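Local coordinates for protein benzoylformate decarboxylase (Mycobacterium smegmatis, PDB 4Q9D) that is a four-chain, magnesium-binding member of the thiamine pyrophosphate-dependent enzyme family, each chain folded into three alpha/beta domains with parallel sheets, at residues B[268-273]-B[291-296]; B[205-210]-B[240-245]; B[150-155]-B[181-186]. All coordinates share one frame; numbering follows the deposited sequence.

Contact 1 of 3, residues B[268-273]-B[291-296]; sequences DLVVVV and EGTDLL
Leu269 and Val270 run alongside Asp294 and Leu295 as neighbouring parallel strands of the Rossmann-like central domain. The ladder alternates in the parallel manner: Val270 gives its N to Asp294 O and takes Leu296 N on its O, while Asp268 O takes Asp294 N and Val272 N gives to Leu296 O. On one face of the sheet Leu269 CG lies anti to its backbone N (chi1 178°), and Leu269 CD1 swings over to the other strand, 3.7 Å from Asp294 O. The same Leu269 CD1 lies 4.0 Å from Leu296 CG. One methyl thus bridges the polar start of the partner strand and its buried leucine. Helix 187-199 covers this face, with Ile197 against Leu269 and Leu296 and with Arg196 in a salt bridge to Asp294 OD2. On the other face Val270 CG2 meets Thr293 CG2 at 3.8 Å; the hydroxyl OG1 of Thr293 bonds to Tyr267 O instead. Further along this face Val272 CG2, the methyl anti to its own carbonyl carbon, lies against Leu295 CD1, 4.1 Å away.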
ATOM      1  N   ASP B 268      38.703 -12.024 -16.613  1.00 28.99           N
ATOM      2  CA  ASP B 268      38.767 -12.550 -15.263  1.00 29.41           C
ATOM      3  C   ASP B 268      38.083 -11.597 -14.269  1.00 31.39           C
ATOM      4  O   ASP B 268      37.796 -11.998 -13.139  1.00 26.02           O
ATOM      5  CB  ASP B 268      40.215 -12.925 -14.835  1.00 27.91           C
ATOM      6  CG  ASP B 268      41.190 -11.727 -14.816  1.00 31.78           C
ATOM      7  OD1 ASP B 268      40.921 -10.679 -15.425  1.00 29.31           O
ATOM      8  OD2 ASP B 268      42.264 -11.846 -14.183  1.00 35.03           O
ATOM      9  N   LEU B 269      37.820 -10.351 -14.693  1.00 25.16           N
ATOM     10  CA  LEU B 269      37.140  -9.375 -13.830  1.00 27.83           C
ATOM     11  C   LEU B 269      36.304  -8.390 -14.651  1.00 28.11           C
ATOM     12  O   LEU B 269      36.805  -7.782 -15.607  1.00 25.92           O
ATOM     13  CB  LEU B 269      38.148  -8.589 -12.993  1.00 27.06           C
ATOM     14  CG  LEU B 269      37.548  -7.499 -12.098  1.00 33.66           C
ATOM     15  CD1 LEU B 269      36.789  -8.137 -10.931  1.00 24.69           C
ATOM     16  CD2 LEU B 269      38.630  -6.554 -11.580  1.00 24.56           C
ATOM     17  N   VAL B 270      35.025  -8.262 -14.290  1.00 27.88           N
ATOM     18  CA  VAL B 270      34.145  -7.254 -14.894  1.00 20.78           C
ATOM     19  C   VAL B 270      33.921  -6.133 -13.884  1.00 24.05           C
ATOM     20  O   VAL B 270      33.508  -6.377 -12.742  1.00 25.16           O
ATOM     21  CB  VAL B 270      32.801  -7.865 -15.353  1.00 26.19           C
ATOM     22  CG1 VAL B 270      31.953  -6.785 -16.063  1.00 20.89           C
ATOM     23  CG2 VAL B 270      33.074  -9.020 -16.297  1.00 23.60           C
ATOM     24  N   VAL B 271      34.242  -4.914 -14.291  1.00 21.92           N
ATOM     25  CA  VAL B 271      34.002  -3.755 -13.459  1.00 22.27           C
ATOM     26  C   VAL B 271      32.790  -2.984 -13.984  1.00 25.49           C
ATOM     27  O   VAL B 271      32.843  -2.398 -15.057  1.00 26.13           O
ATOM     28  CB  VAL B 271      35.209  -2.839 -13.437  1.00 27.84           C
ATOM     29  CG1 VAL B 271      34.931  -1.662 -12.511  1.00 22.49           C
ATOM     30  CG2 VAL B 271      36.463  -3.635 -12.985  1.00 23.45           C
ATOM     31  N   VAL B 272      31.697  -3.008 -13.234  1.00 22.46           N
ATOM     32  CA  VAL B 272      30.459  -2.381 -13.693  1.00 23.09           C
ATOM     33  C   VAL B 272      30.168  -1.088 -12.943  1.00 24.21           C
ATOM     34  O   VAL B 272      29.873  -1.109 -11.737  1.00 24.35           O
ATOM     35  CB  VAL B 272      29.257  -3.332 -13.519  1.00 23.38           C
ATOM     36  CG1 VAL B 272      27.998  -2.646 -14.053  1.00 18.01           C
ATOM     37  CG2 VAL B 272      29.533  -4.671 -14.250  1.00 19.66           C
ATOM     38  N   VAL B 273      30.240   0.026 -13.653  1.00 19.66           N
ATOM     39  CA  VAL B 273      30.075   1.332 -13.034  1.00 22.67           C
ATOM     40  C   VAL B 273      28.859   1.978 -13.626  1.00 23.76           C
ATOM     41  O   VAL B 273      28.807   2.226 -14.819  1.00 21.20           O
ATOM     42  CB  VAL B 273      31.305   2.259 -13.262  1.00 19.96           C
ATOM     43  CG1 VAL B 273      31.118   3.576 -12.526  1.00 18.51           C
ATOM     44  CG2 VAL B 273      32.591   1.583 -12.786  1.00 17.94           C
ATOM     45  N   GLU B 291      32.027 -19.188 -14.074  1.00 35.04           N
ATOM     46  CA  GLU B 291      33.158 -19.509 -13.206  1.00 42.09           C
ATOM     47  C   GLU B 291      34.482 -19.009 -13.790  1.00 31.81           C
ATOM     48  O   GLU B 291      34.718 -19.095 -14.991  1.00 32.55           O
ATOM     49  CB  GLU B 291      33.224 -21.011 -12.960  1.00 50.45           C
ATOM     50  CG  GLU B 291      34.239 -21.414 -11.899  1.00 66.08           C
ATOM     51  CD  GLU B 291      34.354 -22.918 -11.761  1.00 87.60           C
ATOM     52  OE1 GLU B 291      34.814 -23.573 -12.724  1.00 89.08           O
ATOM     53  OE2 GLU B 291      33.976 -23.447 -10.693  1.00 92.17           O
ATOM     54  N   GLY B 292      35.321 -18.425 -12.948  1.00 34.97           N
ATOM     55  CA  GLY B 292      36.532 -17.806 -13.456  1.00 28.71           C
ATOM     56  C   GLY B 292      36.404 -16.312 -13.735  1.00 40.39           C
ATOM     57  O   GLY B 292      37.408 -15.627 -13.981  1.00 37.64           O
ATOM     58  N   THR B 293      35.179 -15.786 -13.708  1.00 33.04           N
ATOM     59  CA  THR B 293      35.009 -14.346 -13.907  1.00 29.53           C
ATOM     60  C   THR B 293      34.444 -13.716 -12.646  1.00 33.00           C
ATOM     61  O   THR B 293      33.356 -14.088 -12.212  1.00 31.53           O
ATOM     62  CB  THR B 293      34.062 -14.041 -15.081  1.00 31.30           C
ATOM     63  OG1 THR B 293      34.572 -14.643 -16.274  1.00 27.65           O
ATOM     64  CG2 THR B 293      33.951 -12.533 -15.288  1.00 32.04           C
ATOM     65  N   ASP B 294      35.174 -12.783 -12.046  1.00 31.65           N
ATOM     66  CA  ASP B 294      34.646 -12.045 -10.890  1.00 31.09           C
ATOM     67  C   ASP B 294      33.979 -10.745 -11.340  1.00 29.33           C
ATOM     68  O   ASP B 294      34.238 -10.262 -12.454  1.00 27.69           O
ATOM     69  CB  ASP B 294      35.750 -11.716  -9.885  1.00 31.16           C
ATOM     70  CG  ASP B 294      36.297 -12.956  -9.171  1.00 37.83           C
ATOM     71  OD1 ASP B 294      35.568 -13.959  -9.013  1.00 35.14           O
ATOM     72  OD2 ASP B 294      37.466 -12.906  -8.751  1.00 45.95           O
ATOM     73  N   LEU B 295      33.136 -10.174 -10.477  1.00 24.89           N
ATOM     74  CA  LEU B 295      32.454  -8.900 -10.788  1.00 24.70           C
ATOM     75  C   LEU B 295      32.446  -7.889  -9.626  1.00 23.70           C
ATOM     76  O   LEU B 295      32.245  -8.255  -8.470  1.00 23.91           O
ATOM     77  CB  LEU B 295      31.031  -9.156 -11.299  1.00 21.47           C
ATOM     78  CG  LEU B 295      30.188  -7.974 -11.829  1.00 24.92           C
ATOM     79  CD1 LEU B 295      29.171  -8.480 -12.846  1.00 19.58           C
ATOM     80  CD2 LEU B 295      29.448  -7.254 -10.689  1.00 19.41           C
ATOM     81  N   LEU B 296      32.730  -6.629  -9.951  1.00 25.13           N
ATOM     82  CA  LEU B 296      32.591  -5.509  -9.026  1.00 30.13           C
ATOM     83  C   LEU B 296      31.518  -4.582  -9.594  1.00 25.09           C
ATOM     84  O   LEU B 296      31.459  -4.373 -10.813  1.00 23.76           O
ATOM     85  CB  LEU B 296      33.909  -4.712  -8.927  1.00 21.58           C
ATOM     86  CG  LEU B 296      35.111  -5.489  -8.372  1.00 26.43           C
ATOM     87  CD1 LEU B 296      36.385  -4.657  -8.537  1.00 23.50           C
ATOM     88  CD2 LEU B 296      34.881  -5.827  -6.927  1.00 23.82           C
TER
HETATM   89  O   HOH W   1      38.659 -13.891 -11.512  1.00 40.64           O

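Contact 2 of 3, residues B[205-210]-B[240-245]; sequences LVLGPE and MSFPED
Ser241 OG is held by two backbone groups around the first turn of helix 209-213, Gly208 O just before it and Asp212 N within it: it donates to Gly208 O at 2.6 Å and is also hydrogen-bonded to Asp212 N. Those two groups are four residues apart, the spacing of an alpha-helical bond, and the hydroxyl of a distant loop links them. With OG anti to its own carbonyl carbon (chi1 -62°), Ser241 projects across to the turn, and OG comes in above the Gly208 carbonyl, 48° out of its plane. One residue earlier a water continues the polar seam, donating to Leu207 O at 2.7 Å and accepting from Ser241 N at 2.9 Å. Two successive carbonyls, at the strand end and in the turn, each get a donor, one from the serine directly and one through the water.

Beside this seam the packing is apolar. Leu207 CD1 touches Phe242 CD1 at 3.5 Å and lies 4.0 Å from Phe242 CB, meeting the ring obliquely near its root. Pro243 CD sits 3.3 Å above one face of that ring, toward its rim, and Val231 and Ala224 add further contacts.

The whole joins the loop ahead of strand 249-252 to the carboxyl end of strand 203-207, where a glycine-containing turn leads from the first strand of a Rossmann-like parallel sheet directly into a helix.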
ATOM      1  N   LEU B 205      35.507  -3.261 -18.584  1.00 22.68           N
ATOM      2  CA  LEU B 205      34.824  -2.169 -17.936  1.00 24.82           C
ATOM      3  C   LEU B 205      33.471  -1.928 -18.597  1.00 27.44           C
ATOM      4  O   LEU B 205      33.382  -1.904 -19.823  1.00 23.88           O
ATOM      5  CB  LEU B 205      35.677  -0.907 -18.021  1.00 26.16           C
ATOM      6  CG  LEU B 205      35.049   0.368 -17.454  1.00 26.54           C
ATOM      7  CD1 LEU B 205      34.818   0.190 -15.935  1.00 23.39           C
ATOM      8  CD2 LEU B 205      35.941   1.571 -17.738  1.00 21.66           C
ATOM      9  N   VAL B 206      32.427  -1.765 -17.779  1.00 24.22           N
ATOM     10  CA  VAL B 206      31.096  -1.391 -18.267  1.00 25.97           C
ATOM     11  C   VAL B 206      30.745  -0.034 -17.691  1.00 28.04           C
ATOM     12  O   VAL B 206      30.794   0.146 -16.477  1.00 29.79           O
ATOM     13  CB  VAL B 206      29.988  -2.410 -17.842  1.00 23.59           C
ATOM     14  CG1 VAL B 206      28.662  -2.037 -18.466  1.00 20.34           C
ATOM     15  CG2 VAL B 206      30.370  -3.850 -18.223  1.00 18.96           C
ATOM     16  N   LEU B 207      30.403   0.913 -18.563  1.00 23.57           N
ATOM     17  CA  LEU B 207      30.006   2.255 -18.167  1.00 22.96           C
ATOM     18  C   LEU B 207      28.564   2.460 -18.604  1.00 29.03           C
ATOM     19  O   LEU B 207      28.264   2.554 -19.801  1.00 28.81           O
ATOM     20  CB  LEU B 207      30.919   3.331 -18.801  1.00 21.17           C
ATOM     21  CG  LEU B 207      32.402   3.348 -18.353  1.00 28.47           C
ATOM     22  CD1 LEU B 207      33.242   4.358 -19.160  1.00 20.67           C
ATOM     23  CD2 LEU B 207      32.543   3.643 -16.852  1.00 26.13           C
ATOM     24  N   GLY B 208      27.674   2.532 -17.617  1.00 21.87           N
ATOM     25  CA  GLY B 208      26.244   2.621 -17.851  1.00 20.62           C
ATOM     26  C   GLY B 208      25.702   4.036 -17.715  1.00 25.26           C
ATOM     27  O   GLY B 208      26.455   4.995 -17.505  1.00 22.42           O
ATOM     28  N   PRO B 209      24.378   4.169 -17.843  1.00 24.58           N
ATOM     29  CA  PRO B 209      23.708   5.478 -17.879  1.00 19.92           C
ATOM     30  C   PRO B 209      23.974   6.398 -16.670  1.00 20.10           C
ATOM     31  O   PRO B 209      23.846   7.611 -16.845  1.00 19.81           O
ATOM     32  CB  PRO B 209      22.224   5.111 -17.909  1.00 19.45           C
ATOM     33  CG  PRO B 209      22.186   3.724 -18.582  1.00 21.34           C
ATOM     34  CD  PRO B 209      23.454   3.040 -18.096  1.00 21.01           C
ATOM     35  N   GLU B 210      24.303   5.869 -15.484  1.00 19.85           N
ATOM     36  CA  GLU B 210      24.516   6.756 -14.333  1.00 19.88           C
ATOM     37  C   GLU B 210      25.686   7.673 -14.588  1.00 23.39           C
ATOM     38  O   GLU B 210      25.782   8.754 -13.995  1.00 22.71           O
ATOM     39  CB  GLU B 210      24.782   5.981 -13.046  1.00 17.73           C
ATOM     40  CG  GLU B 210      23.607   5.177 -12.529  1.00 21.69           C
ATOM     41  CD  GLU B 210      23.933   4.560 -11.175  1.00 27.80           C
ATOM     42  OE1 GLU B 210      24.020   3.329 -11.091  1.00 33.12           O
ATOM     43  OE2 GLU B 210      24.140   5.313 -10.207  1.00 32.65           O
ATOM     44  N   MET B 240      23.863   7.256 -22.919  1.00 22.38           N
ATOM     45  CA  MET B 240      25.189   6.753 -23.303  1.00 18.69           C
ATOM     46  C   MET B 240      26.272   7.602 -22.675  1.00 21.99           C
ATOM     47  O   MET B 240      26.211   8.826 -22.741  1.00 23.05           O
ATOM     48  CB  MET B 240      25.320   6.700 -24.807  1.00 24.26           C
ATOM     49  CG  MET B 240      24.665   5.411 -25.305  1.00 29.18           C
ATOM     50  SD  MET B 240      24.876   5.197 -27.031  1.00 38.81           S
ATOM     51  CE  MET B 240      23.450   4.229 -27.556  1.00 27.41           C
ATOM     52  N   SER B 241      27.254   6.941 -22.066  1.00 23.34           N
ATOM     53  CA  SER B 241      28.131   7.588 -21.100  1.00 29.72           C
ATOM     54  C   SER B 241      29.605   7.531 -21.522  1.00 30.58           C
ATOM     55  O   SER B 241      30.478   8.001 -20.796  1.00 27.87           O
ATOM     56  CB  SER B 241      27.973   6.893 -19.732  1.00 23.74           C
ATOM     57  OG  SER B 241      26.647   6.999 -19.214  1.00 25.31           O
ATOM     58  N   PHE B 242      29.883   6.950 -22.684  1.00 29.10           N
ATOM     59  CA  PHE B 242      31.272   6.784 -23.150  1.00 26.43           C
ATOM     60  C   PHE B 242      31.276   6.883 -24.676  1.00 26.46           C
ATOM     61  O   PHE B 242      30.441   6.262 -25.324  1.00 26.04           O
ATOM     62  CB  PHE B 242      31.783   5.407 -22.709  1.00 23.18           C
ATOM     63  CG  PHE B 242      33.232   5.115 -23.067  1.00 28.98           C
ATOM     64  CD1 PHE B 242      34.275   5.637 -22.302  1.00 28.75           C
ATOM     65  CD2 PHE B 242      33.549   4.278 -24.139  1.00 25.87           C
ATOM     66  CE1 PHE B 242      35.600   5.347 -22.609  1.00 32.74           C
ATOM     67  CE2 PHE B 242      34.877   3.983 -24.442  1.00 26.76           C
ATOM     68  CZ  PHE B 242      35.897   4.525 -23.685  1.00 29.88           C
ATOM     69  N   PRO B 243      32.229   7.637 -25.248  1.00 29.81           N
ATOM     70  CA  PRO B 243      32.238   7.917 -26.700  1.00 28.93           C
ATOM     71  C   PRO B 243      32.280   6.633 -27.517  1.00 27.59           C
ATOM     72  O   PRO B 243      33.112   5.748 -27.295  1.00 26.47           O
ATOM     73  CB  PRO B 243      33.482   8.801 -26.897  1.00 29.42           C
ATOM     74  CG  PRO B 243      34.321   8.599 -25.677  1.00 27.22           C
ATOM     75  CD  PRO B 243      33.428   8.152 -24.555  1.00 25.25           C
ATOM     76  N   GLU B 244      31.324   6.496 -28.429  1.00 26.93           N
ATOM     77  CA  GLU B 244      31.167   5.228 -29.122  1.00 31.68           C
ATOM     78  C   GLU B 244      32.176   5.064 -30.281  1.00 27.46           C
ATOM     79  O   GLU B 244      32.252   3.998 -30.908  1.00 25.59           O
ATOM     80  CB  GLU B 244      29.722   5.091 -29.616  1.00 22.11           C
ATOM     81  CG  GLU B 244      28.703   4.761 -28.519  1.00 27.03           C
ATOM     82  CD  GLU B 244      27.370   4.363 -29.116  1.00 27.40           C
ATOM     83  OE1 GLU B 244      26.638   5.253 -29.610  1.00 27.55           O
ATOM     84  OE2 GLU B 244      27.094   3.151 -29.139  1.00 28.12           O
ATOM     85  N   ASP B 245      32.918   6.131 -30.570  1.00 25.74           N
ATOM     86  CA  ASP B 245      34.035   6.083 -31.526  1.00 34.24           C
ATOM     87  C   ASP B 245      35.386   5.898 -30.826  1.00 39.37           C
ATOM     88  O   ASP B 245      36.411   5.968 -31.471  1.00 30.58           O
ATOM     89  CB  ASP B 245      34.077   7.363 -32.375  1.00 26.53           C
ATOM     90  CG  ASP B 245      34.260   8.618 -31.530  1.00 37.37           C
ATOM     91  OD1 ASP B 245      34.149   8.525 -30.289  1.00 40.75           O
ATOM     92  OD2 ASP B 245      34.482   9.705 -32.095  1.00 43.82           O
TER
HETATM   93  O   HOH W   2      27.578   4.098 -21.894  1.00 23.90           O

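Contact 3 of 3, residues B[150-155]-B[181-186]; sequences MQPPMG and TRVAPD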
ATOM      1  N   MET B 150      16.092  15.036  -4.686  1.00 25.57           N
ATOM      2  CA  MET B 150      17.442  15.452  -5.066  1.00 20.60           C
ATOM      3  C   MET B 150      18.533  14.671  -4.368  1.00 23.82           C
ATOM      4  O   MET B 150      19.653  14.628  -4.864  1.00 23.17           O
ATOM      5  CB  MET B 150      17.644  16.951  -4.830  1.00 24.58           C
ATOM      6  CG  MET B 150      16.857  17.834  -5.805  1.00 23.68           C
ATOM      7  SD  MET B 150      17.507  17.671  -7.504  1.00 25.90           S
ATOM      8  CE  MET B 150      19.029  18.639  -7.369  1.00 24.66           C
ATOM      9  N   GLN B 151      18.213  14.038  -3.237  1.00 23.63           N
ATOM     10  CA  GLN B 151      19.205  13.214  -2.556  1.00 20.19           C
ATOM     11  C   GLN B 151      19.352  11.894  -3.300  1.00 23.65           C
ATOM     12  O   GLN B 151      18.394  11.401  -3.894  1.00 21.44           O
ATOM     13  CB  GLN B 151      18.867  13.004  -1.085  1.00 18.07           C
ATOM     14  CG  GLN B 151      18.858  14.323  -0.287  1.00 21.60           C
ATOM     15  CD  GLN B 151      18.531  14.098   1.181  1.00 24.20           C
ATOM     16  OE1 GLN B 151      19.278  14.530   2.066  1.00 23.53           O
ATOM     17  NE2 GLN B 151      17.414  13.410   1.451  1.00 21.62           N
ATOM     18  N   PRO B 152      20.567  11.330  -3.294  1.00 24.66           N
ATOM     19  CA  PRO B 152      20.836  10.165  -4.163  1.00 25.12           C
ATOM     20  C   PRO B 152      20.263   8.861  -3.587  1.00 23.23           C
ATOM     21  O   PRO B 152      20.194   8.723  -2.381  1.00 24.71           O
ATOM     22  CB  PRO B 152      22.372  10.096  -4.194  1.00 25.46           C
ATOM     23  CG  PRO B 152      22.819  10.750  -2.905  1.00 20.43           C
ATOM     24  CD  PRO B 152      21.789  11.878  -2.680  1.00 22.05           C
ATOM     25  N   PRO B 153      19.796   7.942  -4.449  1.00 23.71           N
ATOM     26  CA  PRO B 153      19.652   8.180  -5.889  1.00 20.76           C
ATOM     27  C   PRO B 153      18.414   9.016  -6.165  1.00 20.72           C
ATOM     28  O   PRO B 153      17.375   8.828  -5.513  1.00 19.45           O
ATOM     29  CB  PRO B 153      19.463   6.763  -6.451  1.00 23.35           C
ATOM     30  CG  PRO B 153      18.741   6.044  -5.355  1.00 19.91           C
ATOM     31  CD  PRO B 153      19.296   6.607  -4.050  1.00 20.17           C
ATOM     32  N   MET B 154      18.513   9.930  -7.125  1.00 17.85           N
ATOM     33  CA  MET B 154      17.424  10.839  -7.418  1.00 20.30           C
ATOM     34  C   MET B 154      16.214  10.089  -7.938  1.00 24.01           C
ATOM     35  O   MET B 154      16.334   8.971  -8.403  1.00 22.86           O
ATOM     36  CB  MET B 154      17.862  11.883  -8.454  1.00 22.07           C
ATOM     37  CG  MET B 154      18.947  12.818  -7.940  1.00 18.31           C
ATOM     38  SD  MET B 154      19.336  14.109  -9.110  1.00 25.18           S
ATOM     39  CE  MET B 154      20.533  15.058  -8.182  1.00 30.56           C
ATOM     40  N   GLY B 155      15.046  10.719  -7.866  1.00 21.72           N
ATOM     41  CA  GLY B 155      13.842  10.097  -8.354  1.00 23.44           C
ATOM     42  C   GLY B 155      12.617  10.964  -8.135  1.00 24.91           C
ATOM     43  O   GLY B 155      12.686  12.018  -7.497  1.00 24.19           O
ATOM     44  N   THR B 181      23.557  16.133  -3.067  1.00 23.45           N
ATOM     45  CA  THR B 181      23.083  15.432  -4.270  1.00 22.69           C
ATOM     46  C   THR B 181      24.008  14.263  -4.633  1.00 25.70           C
ATOM     47  O   THR B 181      23.761  13.555  -5.600  1.00 25.44           O
ATOM     48  CB  THR B 181      22.964  16.365  -5.470  1.00 28.56           C
ATOM     49  OG1 THR B 181      24.230  16.998  -5.676  1.00 28.52           O
ATOM     50  CG2 THR B 181      21.924  17.439  -5.208  1.00 24.18           C
ATOM     51  N   ARG B 182      25.067  14.069  -3.850  1.00 26.90           N
ATOM     52  CA  ARG B 182      26.020  12.984  -4.071  1.00 26.39           C
ATOM     53  C   ARG B 182      26.438  12.458  -2.716  1.00 20.48           C
ATOM     54  O   ARG B 182      26.510  13.225  -1.751  1.00 23.38           O
ATOM     55  CB  ARG B 182      27.316  13.489  -4.766  1.00 17.64           C
ATOM     56  CG  ARG B 182      27.117  14.310  -6.004  1.00 20.62           C
ATOM     57  CD  ARG B 182      28.447  14.578  -6.736  1.00 27.29           C
ATOM     58  NE  ARG B 182      29.407  15.345  -5.926  1.00 28.21           N
ATOM     59  CZ  ARG B 182      30.628  15.697  -6.333  1.00 36.62           C
ATOM     60  NH1 ARG B 182      31.053  15.362  -7.559  1.00 27.00           N
ATOM     61  NH2 ARG B 182      31.431  16.391  -5.520  1.00 29.36           N
ATOM     62  N   VAL B 183      26.729  11.160  -2.642  1.00 19.26           N
ATOM     63  CA  VAL B 183      27.570  10.631  -1.570  1.00 19.24           C
ATOM     64  C   VAL B 183      28.812  10.023  -2.229  1.00 30.55           C
ATOM     65  O   VAL B 183      28.775   9.677  -3.408  1.00 24.51           O
ATOM     66  CB  VAL B 183      26.821   9.603  -0.671  1.00 21.32           C
ATOM     67  CG1 VAL B 183      25.609  10.279   0.011  1.00 20.98           C
ATOM     68  CG2 VAL B 183      26.363   8.377  -1.484  1.00 23.42           C
ATOM     69  N   ALA B 184      29.906   9.894  -1.490  1.00 26.44           N
ATOM     70  CA  ALA B 184      31.120   9.299  -2.050  1.00 26.09           C
ATOM     71  C   ALA B 184      31.212   7.853  -1.638  1.00 27.52           C
ATOM     72  O   ALA B 184      30.673   7.489  -0.612  1.00 24.04           O
ATOM     73  CB  ALA B 184      32.386  10.071  -1.558  1.00 23.01           C
ATOM     74  N   PRO B 185      31.913   7.022  -2.433  1.00 27.04           N
ATOM     75  CA  PRO B 185      32.215   5.648  -2.010  1.00 23.15           C
ATOM     76  C   PRO B 185      32.980   5.647  -0.669  1.00 26.64           C
ATOM     77  O   PRO B 185      33.758   6.540  -0.389  1.00 23.04           O
ATOM     78  CB  PRO B 185      33.151   5.142  -3.123  1.00 20.78           C
ATOM     79  CG  PRO B 185      32.829   6.015  -4.338  1.00 19.46           C
ATOM     80  CD  PRO B 185      32.560   7.369  -3.715  1.00 25.43           C
ATOM     81  N   ASP B 186      32.730   4.654   0.158  1.00 22.84           N
ATOM     82  CA  ASP B 186      33.532   4.416   1.340  1.00 28.98           C
ATOM     83  C   ASP B 186      34.982   4.256   0.824  1.00 32.86           C
ATOM     84  O   ASP B 186      35.241   3.397  -0.021  1.00 25.03           O
ATOM     85  CB  ASP B 186      32.983   3.136   1.978  1.00 26.86           C
ATOM     86  CG  ASP B 186      33.843   2.590   3.109  1.00 32.66           C
ATOM     87  OD1 ASP B 186      35.037   2.901   3.181  1.00 32.56           O
ATOM     88  OD2 ASP B 186      33.305   1.773   3.905  1.00 35.96           O
TER
HETATM   89  O   HOH W   3      21.562  12.772  -6.277  1.00 35.61           O
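Thr181 rests against two methionines, Met150 and Met154, which approach it in different ways. The Met150 side chain lies alongside that of Thr181, pointing the same way, and its chain bends at chi2 and chi3 to bring CE within 3.8 Å of Thr181 CG2. Met154, by contrast, is extended beyond CG (chi2 -175°) and reaches across Thr181, laying its own CE 3.9 Å from Thr181 CB. The backbone explains how residues four apart share one partner: the peptide between Pro152 and Pro153 is cis, and the chain doubles back until Met150 CA and Met154 CA are only 5.2 Å apart.

Pro152 completes the contact from another direction. Its CB, CG and CD atoms lie along the backbone that leaves Thr181, with Pro152 CD 3.8 Å from Thr181 C and Pro152 CG 3.9 Å from Val183 N. No direct hydrogen bond crosses the contact. Met150 O instead receives a CA-H...O contact from Thr181 CA, 3.6 Å away, and a water that donates to the same oxygen.

Outside the contact, Arg182 and Gln151 have polar partners on the second subunit, the guanidinium pairing with its Asp186. A cis-proline turn of the N-terminal parallel-sheet domain is thus packed, beside a subunit interface, against the connection to the central domain. The turn links helix 138-150 to strand 157-162; the connection carries the short, weakly bonded strand 183-185, where Ala184 joins an antiparallel ladder with the second subunit, and leads into helix 187-199, with helix 318-328 packed against it.

In the fold
Followed from the N terminus, the three contacts come in series, none enclosing or crossing another. Contact 3 closes first, over 25 intervening residues that include strand 157-162, and joins the turn between helix 138-150 and strand 157-162 of the first sheet's domain to the connection that leads into helix 187-199. Contact 2 follows, closing a loop that holds helix 217-227 and strand 231-233. Contact 1 comes last, across 17 residues without helix or strand. Contacts 1 and 2 belong to one sheet: strands 203-207 and 269-273 are neighbours, and Val271 O and Val206 N, 2.8 Å apart, probably form a hydrogen bond. Contact 3 stays separate, its nearest atoms about 6 Å from contact 2.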